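BH0493 protein (Bacillus halodurans C-125, PDB 2QEE) binds zinc and is a putative metal-dependent amidohydrolase-superfamily enzyme, probably acting as a uronate isomerase that interconverts aldose and ketose sugar acids. Local coordinates at residues Glu13-Ala18 / Ile374-Leu379. Sequence-based numbering, arbitrary orientation. Where two conformers were deposited one is given.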
loop_
_atom_site.group_PDB
_atom_site.type_symbol
_atom_site.label_atom_id
_atom_site.label_comp_id
_atom_site.label_asym_id
_atom_site.label_seq_id
_atom_site.Cartn_x
_atom_site.Cartn_y
_atom_site.Cartn_z
ATOM N N GLU C 13 10.852 27.936 -0.957
ATOM C CA GLU C 13 12.165 28.418 -0.530
ATOM C C GLU C 13 12.239 28.431 0.999
ATOM O O GLU C 13 13.212 27.971 1.599
ATOM C CB GLU C 13 12.370 29.837 -1.091
ATOM C CG GLU C 13 13.677 30.536 -0.745
ATOM C CD GLU C 13 13.512 32.071 -0.797
ATOM O OE1 GLU C 13 14.048 32.772 0.114
ATOM O OE2 GLU C 13 12.813 32.575 -1.748
ATOM N N LYS C 14 11.198 28.984 1.620
ATOM C CA LYS C 14 11.201 29.210 3.041
ATOM C C LYS C 14 11.093 27.896 3.829
ATOM O O LYS C 14 11.725 27.713 4.916
ATOM C CB LYS C 14 10.110 30.220 3.395
ATOM C CG LYS C 14 10.581 31.614 2.882
ATOM C CD LYS C 14 9.934 32.783 3.594
ATOM C CE LYS C 14 10.421 34.157 3.029
ATOM N NZ LYS C 14 11.754 34.114 2.402
ATOM N N VAL C 15 10.287 26.986 3.287
ATOM C CA VAL C 15 10.164 25.664 3.938
ATOM C C VAL C 15 11.485 24.938 3.847
ATOM O O VAL C 15 11.942 24.383 4.859
ATOM C CB VAL C 15 8.997 24.772 3.378
ATOM C CG1 VAL C 15 9.066 23.319 3.983
ATOM C CG2 VAL C 15 7.630 25.417 3.709
ATOM N N LYS C 16 12.068 24.879 2.645
ATOM C CA LYS C 16 13.367 24.206 2.481
ATOM C C LYS C 16 14.425 24.811 3.418
ATOM O O LYS C 16 15.185 24.072 4.078
ATOM C CB LYS C 16 13.820 24.265 1.040
ATOM C CG LYS C 16 13.035 23.362 0.177
ATOM C CD LYS C 16 13.332 23.683 -1.290
ATOM C CE LYS C 16 12.262 23.044 -2.162
ATOM N NZ LYS C 16 12.503 23.101 -3.636
ATOM N N ASN C 17 14.478 26.137 3.503
ATOM C CA ASN C 17 15.426 26.749 4.421
ATOM C C ASN C 17 15.148 26.392 5.886
ATOM O O ASN C 17 16.108 26.084 6.623
ATOM C CB ASN C 17 15.426 28.281 4.272
ATOM C CG ASN C 17 15.996 28.752 2.946
ATOM O OD1 ASN C 17 15.746 29.906 2.550
ATOM N ND2 ASN C 17 16.798 27.921 2.280
ATOM N N ALA C 18 13.899 26.474 6.334
ATOM C CA ALA C 18 13.539 26.134 7.701
ATOM C C ALA C 18 13.956 24.667 8.024
ATOM O O ALA C 18 14.577 24.384 9.089
ATOM C CB ALA C 18 12.071 26.318 7.897
ATOM N N ILE C 374 12.415 15.041 1.268
ATOM C CA ILE C 374 11.073 14.466 1.193
ATOM C C ILE C 374 10.112 15.154 2.153
ATOM O O ILE C 374 8.996 15.536 1.784
ATOM C CB ILE C 374 11.066 12.920 1.409
ATOM C CG1 ILE C 374 11.936 12.263 0.343
ATOM C CG2 ILE C 374 9.604 12.414 1.396
ATOM C CD1 ILE C 374 12.159 10.746 0.613
ATOM N N ILE C 375 10.525 15.264 3.409
ATOM C CA ILE C 375 9.668 15.942 4.401
ATOM C C ILE C 375 9.362 17.408 3.987
ATOM O O ILE C 375 8.185 17.861 4.117
ATOM C CB ILE C 375 10.338 15.860 5.794
ATOM C CG1 ILE C 375 10.397 14.375 6.246
ATOM C CG2 ILE C 375 9.517 16.709 6.799
ATOM C CD1 ILE C 375 11.284 14.287 7.510
ATOM N N ALA C 376 10.350 18.111 3.429
ATOM C CA ALA C 376 10.140 19.479 2.923
ATOM C C ALA C 376 9.059 19.484 1.795
ATOM O O ALA C 376 8.140 20.335 1.837
ATOM C CB ALA C 376 11.439 20.084 2.430
ATOM N N GLU C 377 9.117 18.514 0.893
ATOM C CA GLU C 377 8.126 18.428 -0.210
ATOM C C GLU C 377 6.731 18.238 0.375
ATOM O O GLU C 377 5.739 18.867 -0.074
ATOM C CB GLU C 377 8.457 17.272 -1.129
ATOM C CG GLU C 377 9.750 17.432 -1.935
ATOM C CD GLU C 377 10.219 16.087 -2.566
ATOM O OE1 GLU C 377 11.257 16.078 -3.275
ATOM O OE2 GLU C 377 9.580 15.010 -2.342
ATOM N N VAL C 378 6.603 17.355 1.372
ATOM C CA VAL C 378 5.293 17.125 1.984
ATOM C C VAL C 378 4.763 18.388 2.645
ATOM O O VAL C 378 3.614 18.836 2.419
ATOM C CB VAL C 378 5.364 15.944 2.994
ATOM C CG1 VAL C 378 4.041 15.789 3.695
ATOM C CG2 VAL C 378 5.789 14.632 2.222
ATOM N N LEU C 379 5.629 19.045 3.426
ATOM C CA LEU C 379 5.212 20.309 4.078
ATOM C C LEU C 379 4.771 21.403 3.077
ATOM O O LEU C 379 3.756 22.072 3.276
ATOM C CB LEU C 379 6.386 20.835 4.950
ATOM C CG LEU C 379 6.581 20.078 6.275
ATOM C CD1 LEU C 379 7.932 20.570 6.827
ATOM C CD2 LEU C 379 5.405 20.396 7.250
#
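L379 N donates to I375 O at 2.9 Å, an ordinary turn of helix 363-388 that presents L379 CB to V15 on helix 8-21. There V15 CG1 lies 3.8 Å from L379 CB and also reaches the CD1 branch of L379, 4.1 Å from the same methyl. One valine methyl does most of the touching: CG1 also sits 3.8 Å from A376 O and 4.3 Å from A376 CB, so it rests in the shallow dip between A376 and L379, three residues apart on the facing helix. The valine torsion explains this, since chi1 of 172° sets CG1 opposite the backbone N and aims it across the gap. K16 also approaches A376, with its aliphatic CG 4.3 Å from A376 CB. From there the lysine runs out almost fully extended.

The small A376 side chain lets the backbones come near, with K16 CA and A376 CA 5.7 Å apart. The two axes pass at 9.3 Å, with their directions 142° apart, closer to antiparallel than to perpendicular. V15 goes on to meet I380 and Y383 further along helix 363-388, and I398 of helix 395-414; L379 reaches M344 of helix 333-347. Helix 8-21, which leads into the strand just ahead of the zinc ligands H28 and H30, is thus packed against the C-terminal helices, well away from the metal site. Since the cross-helix contacts between the two segments are apolar side-chain packing, with a methyl against a carbonyl oxygen, what joins them is fit of shape and burial, not directional polar bonding.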